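Local coordinates for putative PAS/PAC sensor protein (Nakamurella multipartita DSM 44233, PDB 6HMJ) that senses blue light through a flavin-binding light-oxygen-voltage domain and mediates RNA binding and translational regulation, at residues A85-L97 against V106-R118. Numbering follows the deposited sequence.
Sequences AEPRPAMTTLTAL and VTGVITDLSDRVR
Thr-93 and Val-109 face each other as a hydrogen-bonded antiparallel pair, Thr-93 N to Val-109 O at 2.9 Å and Val-109 N to Thr-93 O at 2.8 Å, and the same pairing joins Met-91 to Thr-111 and Thr-95 to Thr-107. The middle of the strand pair is buried on both faces. On one, Gly-108 presents no side chain and Leu-94 CD2 comes over Gly-108 CA at 3.9 Å, while helix 54-70 covers Val-106; on the other, Thr-93 packs on Thr-93 of the second subunit. At the end near the helix, where Arg-88, Asp-112 and Ser-114 are partly exposed, the Asp-112 carboxylate extends trans to the main-chain nitrogen (chi1 178°), across to Arg-88. Asp-112 OD2 meets the guanidinium edge at Arg-88 NE in a long, weak hydrogen bond (3.4 Å) within a salt bridge, the planes 67° apart; Val-33 O and Thr-82 OG1 take the other guanidinium nitrogens. Asp-112 OD1 accepts Ser-114 N at 2.8 Å from above the carboxylate plane, an Asx turn. With an alanine at Asp-112, Ser-114 N is likely to lose this acceptor and Arg-88 NE its charged mate. Leu-113 N bonds to Pro-89 O where helix 114-149 departs from the final hairpin of an antiparallel sheet with the 2-1-5-4-3 strand order of a PAS fold.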
loop_
_atom_site.group_PDB
_atom_site.type_symbol
_atom_site.label_atom_id
_atom_site.label_comp_id
_atom_site.label_asym_id
_atom_site.label_seq_id
_atom_site.Cartn_x
_atom_site.Cartn_y
_atom_site.Cartn_z
ATOM N N ALA A 85 -31.844 39.068 7.202
ATOM C CA ALA A 85 -30.902 38.112 6.641
ATOM C C ALA A 85 -30.035 38.829 5.617
ATOM O O ALA A 85 -30.413 39.871 5.075
ATOM C CB ALA A 85 -31.617 36.915 6.005
ATOM N N GLU A 86 -28.865 38.256 5.358
ATOM C CA GLU A 86 -27.923 38.860 4.430
ATOM C C GLU A 86 -28.500 38.841 3.012
ATOM O O GLU A 86 -29.220 37.911 2.640
ATOM C CB GLU A 86 -26.590 38.116 4.479
ATOM C CG GLU A 86 -25.467 38.757 3.678
ATOM C CD GLU A 86 -24.913 40.007 4.345
ATOM O OE1 GLU A 86 -25.053 40.140 5.579
ATOM O OE2 GLU A 86 -24.334 40.856 3.634
ATOM N N PRO A 87 -28.214 39.865 2.203
ATOM C CA PRO A 87 -28.744 39.878 0.834
ATOM C C PRO A 87 -28.278 38.678 0.023
ATOM O O PRO A 87 -27.230 38.082 0.286
ATOM C CB PRO A 87 -28.195 41.186 0.249
ATOM C CG PRO A 87 -27.925 42.041 1.421
ATOM C CD PRO A 87 -27.503 41.117 2.521
ATOM N N ARG A 88 -29.087 38.328 -0.998
ATOM C CA ARG A 88 -28.768 37.247 -1.912
ATOM C C ARG A 88 -28.260 37.803 -3.237
ATOM O O ARG A 88 -28.689 38.877 -3.671
ATOM C CB ARG A 88 -29.998 36.374 -2.182
ATOM C CG ARG A 88 -30.564 35.681 -0.956
ATOM C CD ARG A 88 -31.858 36.338 -0.524
ATOM N NE ARG A 88 -32.918 36.151 -1.511
ATOM C CZ ARG A 88 -34.020 36.892 -1.581
ATOM N NH1 ARG A 88 -34.217 37.883 -0.720
ATOM N NH2 ARG A 88 -34.927 36.642 -2.515
ATOM N N PRO A 89 -27.349 37.103 -3.909
ATOM C CA PRO A 89 -26.936 37.542 -5.245
ATOM C C PRO A 89 -28.045 37.294 -6.253
ATOM O O PRO A 89 -28.745 36.281 -6.195
ATOM C CB PRO A 89 -25.706 36.678 -5.537
ATOM C CG PRO A 89 -25.959 35.426 -4.774
ATOM C CD PRO A 89 -26.689 35.844 -3.519
ATOM N N ALA A 90 -28.203 38.231 -7.183
ATOM C CA ALA A 90 -29.297 38.158 -8.136
ATOM C C ALA A 90 -28.871 38.776 -9.458
ATOM O O ALA A 90 -27.801 39.377 -9.580
ATOM C CB ALA A 90 -30.549 38.854 -7.594
ATOM N N MET A 91 -29.739 38.616 -10.456
ATOM C CA MET A 91 -29.475 39.090 -11.807
ATOM C C MET A 91 -30.817 39.305 -12.493
ATOM O O MET A 91 -31.704 38.450 -12.402
ATOM C CB MET A 91 -28.617 38.079 -12.581
ATOM C CG MET A 91 -28.291 38.471 -14.020
ATOM S SD MET A 91 -28.489 37.121 -15.208
ATOM C CE MET A 91 -30.245 36.788 -15.072
ATOM N N THR A 92 -30.967 40.448 -13.156
ATOM C CA THR A 92 -32.170 40.759 -13.913
ATOM C C THR A 92 -31.836 40.764 -15.396
ATOM O O THR A 92 -30.834 41.358 -15.809
ATOM C CB THR A 92 -32.750 42.118 -13.510
ATOM O OG1 THR A 92 -33.091 42.100 -12.120
ATOM C CG2 THR A 92 -33.996 42.439 -14.327
ATOM N N THR A 93 -32.669 40.095 -16.186
ATOM C CA THR A 93 -32.582 40.130 -17.637
ATOM C C THR A 93 -33.798 40.868 -18.181
ATOM O O THR A 93 -34.927 40.638 -17.734
ATOM C CB THR A 93 -32.514 38.718 -18.222
ATOM O OG1 THR A 93 -31.387 38.024 -17.672
ATOM C CG2 THR A 93 -32.381 38.766 -19.737
ATOM N N LEU A 94 -33.565 41.745 -19.154
ATOM C CA LEU A 94 -34.615 42.584 -19.719
ATOM C C LEU A 94 -34.617 42.411 -21.229
ATOM O O LEU A 94 -33.591 42.632 -21.881
ATOM C CB LEU A 94 -34.403 44.055 -19.347
ATOM C CG LEU A 94 -34.294 44.373 -17.854
ATOM C CD1 LEU A 94 -33.628 45.723 -17.653
ATOM C CD2 LEU A 94 -35.658 44.348 -17.184
ATOM N N THR A 95 -35.761 42.013 -21.777
ATOM C CA THR A 95 -35.957 41.924 -23.216
ATOM C C THR A 95 -37.212 42.697 -23.597
ATOM O O THR A 95 -38.189 42.741 -22.844
ATOM C CB THR A 95 -36.061 40.471 -23.691
ATOM O OG1 THR A 95 -37.060 39.782 -22.933
ATOM C CG2 THR A 95 -34.725 39.766 -23.518
ATOM N N ALA A 96 -37.172 43.308 -24.777
ATOM C CA ALA A 96 -38.244 44.164 -25.258
ATOM C C ALA A 96 -39.079 43.447 -26.311
ATOM O O ALA A 96 -38.559 42.659 -27.109
ATOM C CB ALA A 96 -37.682 45.461 -25.845
ATOM N N LEU A 97 -40.376 43.730 -26.304
ATOM C CA LEU A 97 -41.320 43.158 -27.256
ATOM C C LEU A 97 -41.606 44.217 -28.314
ATOM O O LEU A 97 -42.295 45.207 -28.041
ATOM C CB LEU A 97 -42.605 42.719 -26.559
ATOM C CG LEU A 97 -42.503 41.620 -25.499
ATOM C CD1 LEU A 97 -43.832 41.466 -24.771
ATOM C CD2 LEU A 97 -42.084 40.298 -26.121
ATOM N N VAL A 106 -41.495 45.750 -21.937
ATOM C CA VAL A 106 -40.239 45.103 -21.575
ATOM C C VAL A 106 -40.553 43.939 -20.649
ATOM O O VAL A 106 -41.235 44.111 -19.632
ATOM C CB VAL A 106 -39.252 46.077 -20.906
ATOM C CG1 VAL A 106 -38.117 45.310 -20.236
ATOM C CG2 VAL A 106 -38.683 47.036 -21.933
ATOM N N THR A 107 -40.049 42.759 -21.000
ATOM C CA THR A 107 -40.154 41.587 -20.144
ATOM C C THR A 107 -38.900 41.497 -19.288
ATOM O O THR A 107 -37.779 41.520 -19.808
ATOM C CB THR A 107 -40.322 40.312 -20.970
ATOM O OG1 THR A 107 -41.408 40.467 -21.893
ATOM C CG2 THR A 107 -40.607 39.126 -20.064
ATOM N N GLY A 108 -39.094 41.397 -17.979
ATOM C CA GLY A 108 -38.001 41.270 -17.035
ATOM C C GLY A 108 -38.024 39.902 -16.384
ATOM O O GLY A 108 -39.089 39.319 -16.170
ATOM N N VAL A 109 -36.837 39.386 -16.082
ATOM C CA VAL A 109 -36.683 38.122 -15.376
ATOM C C VAL A 109 -35.676 38.368 -14.263
ATOM O O VAL A 109 -34.493 38.611 -14.534
ATOM C CB VAL A 109 -36.212 36.988 -16.298
ATOM C CG1 VAL A 109 -36.014 35.704 -15.503
ATOM C CG2 VAL A 109 -37.203 36.773 -17.431
ATOM N N ILE A 110 -36.136 38.303 -13.018
ATOM C CA ILE A 110 -35.284 38.496 -11.852
ATOM C C ILE A 110 -34.961 37.119 -11.293
ATOM O O ILE A 110 -35.868 36.370 -10.906
ATOM C CB ILE A 110 -35.965 39.381 -10.798
ATOM C CG1 ILE A 110 -36.422 40.694 -11.443
ATOM C CG2 ILE A 110 -35.013 39.647 -9.637
ATOM C CD1 ILE A 110 -37.117 41.640 -10.495
ATOM N N THR A 111 -33.674 36.787 -11.243
ATOM C CA THR A 111 -33.218 35.465 -10.840
ATOM C C THR A 111 -32.424 35.573 -9.548
ATOM O O THR A 111 -31.580 36.464 -9.405
ATOM C CB THR A 111 -32.359 34.818 -11.931
ATOM O OG1 THR A 111 -33.037 34.903 -13.191
ATOM C CG2 THR A 111 -32.092 33.359 -11.603
ATOM N N ASP A 112 -32.709 34.676 -8.608
ATOM C CA ASP A 112 -31.973 34.595 -7.353
ATOM C C ASP A 112 -30.840 33.593 -7.542
ATOM O O ASP A 112 -31.084 32.394 -7.697
ATOM C CB ASP A 112 -32.898 34.177 -6.213
ATOM C CG ASP A 112 -32.170 34.036 -4.887
ATOM O OD1 ASP A 112 -30.944 34.271 -4.839
ATOM O OD2 ASP A 112 -32.829 33.682 -3.886
ATOM N N LEU A 113 -29.603 34.084 -7.526
ATOM C CA LEU A 113 -28.432 33.249 -7.752
ATOM C C LEU A 113 -27.899 32.635 -6.464
ATOM O O LEU A 113 -26.802 32.070 -6.468
ATOM C CB LEU A 113 -27.329 34.069 -8.427
ATOM C CG LEU A 113 -27.689 34.709 -9.770
ATOM C CD1 LEU A 113 -26.569 35.618 -10.253
ATOM C CD2 LEU A 113 -27.999 33.648 -10.810
ATOM N N SER A 114 -28.656 32.728 -5.368
ATOM C CA SER A 114 -28.173 32.239 -4.083
ATOM C C SER A 114 -27.895 30.742 -4.138
ATOM O O SER A 114 -26.858 30.276 -3.651
ATOM C CB SER A 114 -29.195 32.562 -2.991
ATOM O OG SER A 114 -28.644 32.382 -1.699
ATOM N N ASP A 115 -28.810 29.974 -4.731
ATOM C CA ASP A 115 -28.665 28.522 -4.765
ATOM C C ASP A 115 -27.560 28.106 -5.730
ATOM O O ASP A 115 -26.723 27.255 -5.406
ATOM C CB ASP A 115 -29.998 27.881 -5.152
ATOM C CG ASP A 115 -29.950 26.366 -5.136
ATOM O OD1 ASP A 115 -28.920 25.800 -4.712
ATOM O OD2 ASP A 115 -30.947 25.740 -5.551
ATOM N N ARG A 116 -27.549 28.694 -6.929
ATOM C CA ARG A 116 -26.552 28.327 -7.930
ATOM C C ARG A 116 -25.142 28.623 -7.431
ATOM O O ARG A 116 -24.223 27.822 -7.629
ATOM C CB ARG A 116 -26.834 29.078 -9.232
ATOM C CG ARG A 116 -25.858 28.802 -10.359
ATOM C CD ARG A 116 -26.151 27.477 -11.027
ATOM N NE ARG A 116 -25.091 27.094 -11.955
ATOM C CZ ARG A 116 -25.013 27.500 -13.219
ATOM N NH1 ARG A 116 -25.933 28.312 -13.725
ATOM N NH2 ARG A 116 -24.005 27.090 -13.980
ATOM N N VAL A 117 -24.955 29.772 -6.782
ATOM C CA VAL A 117 -23.648 30.125 -6.237
ATOM C C VAL A 117 -23.248 29.162 -5.128
ATOM O O VAL A 117 -22.090 28.738 -5.044
ATOM C CB VAL A 117 -23.660 31.587 -5.749
ATOM C CG1 VAL A 117 -22.567 31.829 -4.720
ATOM C CG2 VAL A 117 -23.493 32.531 -6.926
ATOM N N ARG A 118 -24.192 28.810 -4.251
ATOM C CA ARG A 118 -23.877 27.911 -3.146
ATOM C C ARG A 118 -23.490 26.528 -3.655
ATOM O O ARG A 118 -22.535 25.919 -3.155
ATOM C CB ARG A 118 -25.079 27.806 -2.207
ATOM C CG ARG A 118 -24.916 26.815 -1.062
ATOM C CD ARG A 118 -26.271 26.305 -0.613
ATOM N NE ARG A 118 -26.626 25.091 -1.348
ATOM C CZ ARG A 118 -27.859 24.753 -1.719
ATOM N NH1 ARG A 118 -28.890 25.542 -1.443
ATOM N NH2 ARG A 118 -28.058 23.619 -2.382
HETATM O O HOH W 1 -39.619 40.300 -24.314
#